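Local coordinates for protein FOP (Homo sapiens, PDB 2D68) that is required for anchoring microtubules to centrosomes and for ciliation, and forms a homodimer through its N-terminal domain, at residues L24-F32 and T69-E77. Numbering follows the deposited sequence.
Sequences LVAEFLQFF and TVGGPLLLE
Phe-31 and Glu-27, one turn apart on helix 16-31, both leave the helix toward the 69-77 segment with CG anti to the backbone N (chi1 -170° and -164°), a torsion that places the Phe-31 ring against Gly-72 and Pro-73; a bend at chi2 then brings the Glu-27 carboxylate to the backbone N-H of Leu-74. There Glu-27 OE1 accepts this N-H on its syn side, though tilted out of the carboxylate plane, 2.8 Å from Leu-74 N and nearly straight at 168°. A water donates to the same OE1 and to Leu-24 O and accepts from Leu-75 N at 3.0 Å, so both backbone N-H groups are satisfied. Glu-27 OE2 forms a salt bridge with Arg-54, which also bonds to Gly-72 O and Thr-69 O.

The Phe-31 ring lies flat against the Gly-72 to Pro-73 peptide: Pro-73 N sits over the ring centre, Gly-72 C nearer the rim, and Pro-73 CD makes a CH-pi contact 4.0 Å from the ring centroid. Phe-31 CE1 is 3.7 Å from Val-70 O, near the ring plane. Pro-73 CG reaches the Phe-32 ring at CE2 (3.8 Å) and the Phe-28 ring at CD1. Replacing Phe-31 with an alanine would probably strip this peptide of its aromatic cover and leave Pro-73 CD without its CH-pi partner. One turn back from Phe-28, Leu-24 CB packs 3.8 Å from Leu-75 CG, while its CD2 meets Leu-74.

Within the dimerisation domain, which includes a LisH motif, Phe-32 also meets Phe-12 of the second subunit. A buried carboxylate bound to arginine, a backbone N-H and water implies a buried polar link set among apolar contacts; the salt bridge to Arg-54 probably favours the ionised carboxylate of Glu-27.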
ATOM      1  N   LEU B  24      -3.328  -4.341  -2.643  1.00  7.52           N
ATOM      2  CA  LEU B  24      -1.862  -4.300  -2.484  1.00  7.03           C
ATOM      3  C   LEU B  24      -1.451  -3.824  -1.095  1.00  7.65           C
ATOM      4  O   LEU B  24      -0.464  -4.323  -0.518  1.00  8.24           O
ATOM      5  CB  LEU B  24      -1.218  -3.415  -3.555  1.00  8.26           C
ATOM      6  CG  LEU B  24      -1.173  -4.015  -4.959  1.00  8.08           C
ATOM      7  CD1 LEU B  24      -0.936  -2.904  -5.980  1.00  9.34           C
ATOM      8  CD2 LEU B  24      -0.115  -5.124  -5.086  1.00  8.41           C
ATOM      9  N   VAL B  25      -2.178  -2.850  -0.554  1.00  7.60           N
ATOM     10  CA  VAL B  25      -1.931  -2.399   0.820  1.00  7.43           C
ATOM     11  C   VAL B  25      -2.189  -3.535   1.828  1.00  7.34           C
ATOM     12  O   VAL B  25      -1.328  -3.816   2.676  1.00  7.84           O
ATOM     13  CB  VAL B  25      -2.762  -1.144   1.138  1.00  6.91           C
ATOM     14  CG1 VAL B  25      -2.622  -0.743   2.637  1.00  8.51           C
ATOM     15  CG2 VAL B  25      -2.300   0.021   0.262  1.00  7.91           C
ATOM     16  N   ALA B  26      -3.328  -4.215   1.711  1.00  7.25           N
ATOM     17  CA  ALA B  26      -3.613  -5.359   2.592  1.00  8.03           C
ATOM     18  C   ALA B  26      -2.536  -6.446   2.470  1.00  8.10           C
ATOM     19  O   ALA B  26      -2.128  -7.028   3.484  1.00  8.69           O
ATOM     20  CB  ALA B  26      -5.004  -5.915   2.318  1.00  8.57           C
ATOM     21  N   GLU B  27      -2.045  -6.687   1.247  1.00  7.54           N
ATOM     22  CA  GLU B  27      -1.027  -7.718   1.047  1.00  7.38           C
ATOM     23  C   GLU B  27       0.277  -7.325   1.725  1.00  8.05           C
ATOM     24  O   GLU B  27       0.963  -8.174   2.263  1.00  8.45           O
ATOM     25  CB  GLU B  27      -0.808  -8.028  -0.440  1.00  7.92           C
ATOM     26  CG  GLU B  27      -0.040  -9.366  -0.674  1.00  9.24           C
ATOM     27  CD  GLU B  27       1.486  -9.228  -0.688  1.00 12.30           C
ATOM     28  OE1 GLU B  27       2.002  -8.158  -1.061  1.00 11.78           O
ATOM     29  OE2 GLU B  27       2.169 -10.209  -0.340  1.00 13.00           O
ATOM     30  N   PHE B  28       0.613  -6.039   1.696  1.00  7.81           N
ATOM     31  CA  PHE B  28       1.775  -5.562   2.416  1.00  7.75           C
ATOM     32  C   PHE B  28       1.635  -5.855   3.923  1.00  8.01           C
ATOM     33  O   PHE B  28       2.567  -6.357   4.552  1.00  8.15           O
ATOM     34  CB  PHE B  28       1.972  -4.058   2.157  1.00  8.37           C
ATOM     35  CG  PHE B  28       2.997  -3.436   3.049  1.00  6.99           C
ATOM     36  CD1 PHE B  28       4.324  -3.351   2.660  1.00  8.59           C
ATOM     37  CD2 PHE B  28       2.638  -2.910   4.294  1.00  8.85           C
ATOM     38  CE1 PHE B  28       5.275  -2.790   3.516  1.00  9.13           C
ATOM     39  CE2 PHE B  28       3.587  -2.345   5.136  1.00  9.74           C
ATOM     40  CZ  PHE B  28       4.904  -2.287   4.741  1.00 10.76           C
ATOM     41  N   LEU B  29       0.465  -5.560   4.484  1.00  7.86           N
ATOM     42  CA  LEU B  29       0.230  -5.815   5.911  1.00  8.96           C
ATOM     43  C   LEU B  29       0.358  -7.298   6.213  1.00  9.47           C
ATOM     44  O   LEU B  29       0.989  -7.699   7.208  1.00 10.02           O
ATOM     45  CB  LEU B  29      -1.145  -5.279   6.344  1.00  8.97           C
ATOM     46  CG  LEU B  29      -1.377  -3.783   6.151  1.00  9.35           C
ATOM     47  CD1 LEU B  29      -2.858  -3.466   6.503  1.00  9.49           C
ATOM     48  CD2 LEU B  29      -0.440  -2.951   7.017  1.00 10.27           C
ATOM     49  N   GLN B  30      -0.212  -8.136   5.353  1.00  9.20           N
ATOM     50  CA  GLN B  30      -0.132  -9.594   5.556  1.00 11.26           C
ATOM     51  C   GLN B  30       1.295 -10.112   5.413  1.00 10.54           C
ATOM     52  O   GLN B  30       1.766 -10.933   6.231  1.00 10.91           O
ATOM     53  CB  GLN B  30      -1.113 -10.315   4.634  1.00 12.17           C
ATOM     54  CG  GLN B  30      -2.551  -9.894   4.956  1.00 16.89           C
ATOM     55  CD  GLN B  30      -3.616 -10.851   4.473  1.00 22.85           C
ATOM     56  OE1 GLN B  30      -4.378 -10.524   3.569  1.00 24.58           O
ATOM     57  NE2 GLN B  30      -3.706 -12.015   5.108  1.00 25.82           N
ATOM     58  N   PHE B  31       2.003  -9.599   4.409  1.00  9.81           N
ATOM     59  CA  PHE B  31       3.399 -10.018   4.175  1.00  9.43           C
ATOM     60  C   PHE B  31       4.292  -9.863   5.410  1.00  9.30           C
ATOM     61  O   PHE B  31       5.138 -10.729   5.686  1.00  9.74           O
ATOM     62  CB  PHE B  31       4.021  -9.278   2.975  1.00  8.89           C
ATOM     63  CG  PHE B  31       5.347  -9.858   2.562  1.00 10.04           C
ATOM     64  CD1 PHE B  31       5.391 -10.972   1.716  1.00 11.04           C
ATOM     65  CD2 PHE B  31       6.541  -9.364   3.093  1.00  9.41           C
ATOM     66  CE1 PHE B  31       6.623 -11.537   1.369  1.00 12.56           C
ATOM     67  CE2 PHE B  31       7.775  -9.918   2.742  1.00 11.12           C
ATOM     68  CZ  PHE B  31       7.803 -11.018   1.883  1.00 11.23           C
ATOM     69  N   PHE B  32       4.121  -8.755   6.126  1.00  9.11           N
ATOM     70  CA  PHE B  32       4.951  -8.460   7.294  1.00  9.05           C
ATOM     71  C   PHE B  32       4.283  -8.828   8.617  1.00 10.00           C
ATOM     72  O   PHE B  32       4.723  -8.396   9.689  1.00 10.21           O
ATOM     73  CB  PHE B  32       5.427  -7.012   7.269  1.00 10.12           C
ATOM     74  CG  PHE B  32       6.486  -6.765   6.245  1.00  8.10           C
ATOM     75  CD1 PHE B  32       7.742  -7.357   6.385  1.00 10.52           C
ATOM     76  CD2 PHE B  32       6.224  -5.981   5.118  1.00 10.33           C
ATOM     77  CE1 PHE B  32       8.729  -7.175   5.429  1.00 11.79           C
ATOM     78  CE2 PHE B  32       7.222  -5.777   4.154  1.00  9.98           C
ATOM     79  CZ  PHE B  32       8.478  -6.361   4.324  1.00 10.91           C
ATOM     80  N   THR B  69      10.903 -12.193  -6.503  1.00 14.18           N
ATOM     81  CA  THR B  69       9.692 -11.516  -6.023  1.00 12.97           C
ATOM     82  C   THR B  69       9.158 -12.095  -4.720  1.00 12.09           C
ATOM     83  O   THR B  69       8.530 -11.371  -3.923  1.00 11.86           O
ATOM     84  CB  THR B  69       8.537 -11.557  -7.054  1.00 12.59           C
ATOM     85  OG1 THR B  69       8.220 -12.922  -7.364  1.00 13.07           O
ATOM     86  CG2 THR B  69       8.871 -10.789  -8.321  1.00 14.25           C
ATOM     87  N   VAL B  70       9.370 -13.400  -4.509  1.00 11.93           N
ATOM     88  CA  VAL B  70       8.735 -14.102  -3.371  1.00 12.02           C
ATOM     89  C   VAL B  70       9.153 -13.576  -2.003  1.00 11.51           C
ATOM     90  O   VAL B  70       8.394 -13.711  -1.012  1.00 11.77           O
ATOM     91  CB  VAL B  70       8.873 -15.667  -3.438  1.00 11.54           C
ATOM     92  CG1 VAL B  70       8.171 -16.202  -4.661  1.00 13.06           C
ATOM     93  CG2 VAL B  70      10.339 -16.133  -3.359  1.00 15.04           C
ATOM     94  N   GLY B  71      10.339 -12.965  -1.963  1.00 11.32           N
ATOM     95  CA  GLY B  71      10.966 -12.510  -0.723  1.00 11.94           C
ATOM     96  C   GLY B  71      10.542 -11.130  -0.269  1.00 11.39           C
ATOM     97  O   GLY B  71      11.030 -10.625   0.746  1.00 12.88           O
ATOM     98  N   GLY B  72       9.625 -10.512  -1.013  1.00 10.05           N
ATOM     99  CA  GLY B  72       9.132  -9.180  -0.641  1.00  9.13           C
ATOM    100  C   GLY B  72       7.640  -9.060  -0.869  1.00  7.95           C
ATOM    101  O   GLY B  72       7.047  -9.898  -1.539  1.00  8.42           O
ATOM    102  N   PRO B  73       7.020  -8.005  -0.316  1.00  8.47           N
ATOM    103  CA  PRO B  73       5.603  -7.785  -0.603  1.00  8.17           C
ATOM    104  C   PRO B  73       5.471  -7.429  -2.083  1.00  8.75           C
ATOM    105  O   PRO B  73       6.449  -7.006  -2.715  1.00  9.24           O
ATOM    106  CB  PRO B  73       5.236  -6.581   0.287  1.00  8.68           C
ATOM    107  CG  PRO B  73       6.560  -5.825   0.385  1.00  8.81           C
ATOM    108  CD  PRO B  73       7.600  -6.929   0.496  1.00  8.56           C
ATOM    109  N   LEU B  74       4.290  -7.617  -2.649  1.00  9.12           N
ATOM    110  CA  LEU B  74       4.132  -7.352  -4.066  1.00  9.60           C
ATOM    111  C   LEU B  74       4.403  -5.875  -4.406  1.00  8.88           C
ATOM    112  O   LEU B  74       4.930  -5.565  -5.475  1.00  8.88           O
ATOM    113  CB  LEU B  74       2.749  -7.814  -4.531  1.00 11.20           C
ATOM    114  CG  LEU B  74       2.667  -8.206  -5.990  1.00 14.81           C
ATOM    115  CD1 LEU B  74       3.574  -9.401  -6.284  1.00 14.95           C
ATOM    116  CD2 LEU B  74       1.206  -8.545  -6.312  1.00 15.63           C
ATOM    117  N   LEU B  75       4.048  -4.960  -3.501  1.00  8.32           N
ATOM    118  CA  LEU B  75       4.319  -3.530  -3.727  1.00  9.23           C
ATOM    119  C   LEU B  75       5.800  -3.245  -3.907  1.00  9.18           C
ATOM    120  O   LEU B  75       6.180  -2.277  -4.559  1.00  9.37           O
ATOM    121  CB  LEU B  75       3.766  -2.679  -2.581  1.00 10.04           C
ATOM    122  CG  LEU B  75       2.295  -2.304  -2.685  1.00  9.73           C
ATOM    123  CD1 LEU B  75       1.802  -1.631  -1.406  1.00 11.30           C
ATOM    124  CD2 LEU B  75       2.042  -1.395  -3.909  1.00  9.67           C
ATOM    125  N   LEU B  76       6.662  -4.084  -3.325  1.00  9.16           N
ATOM    126  CA  LEU B  76       8.094  -3.898  -3.581  1.00  9.25           C
ATOM    127  C   LEU B  76       8.405  -4.034  -5.080  1.00  9.65           C
ATOM    128  O   LEU B  76       9.183  -3.242  -5.646  1.00 10.10           O
ATOM    129  CB  LEU B  76       8.926  -4.881  -2.759  1.00  9.61           C
ATOM    130  CG  LEU B  76      10.430  -4.699  -3.013  1.00  9.63           C
ATOM    131  CD1 LEU B  76      10.913  -3.331  -2.642  1.00  9.13           C
ATOM    132  CD2 LEU B  76      11.214  -5.774  -2.267  1.00 10.12           C
ATOM    133  N   GLU B  77       7.807  -5.032  -5.727  1.00  9.20           N
ATOM    134  CA  GLU B  77       8.052  -5.262  -7.146  1.00  9.19           C
ATOM    135  C   GLU B  77       7.438  -4.156  -7.994  1.00  9.63           C
ATOM    136  O   GLU B  77       8.037  -3.679  -8.978  1.00 10.06           O
ATOM    137  CB  GLU B  77       7.498  -6.626  -7.562  1.00  9.95           C
ATOM    138  CG  GLU B  77       7.899  -7.017  -8.977  1.00 11.26           C
ATOM    139  CD  GLU B  77       9.385  -7.348  -9.161  1.00 12.80           C
ATOM    140  OE1 GLU B  77      10.231  -7.077  -8.286  1.00 12.28           O
ATOM    141  OE2 GLU B  77       9.705  -7.896 -10.227  1.00 13.89           O
TER
HETATM  142  O   HOH W   1       2.117  -5.423  -1.268  1.00  9.68           O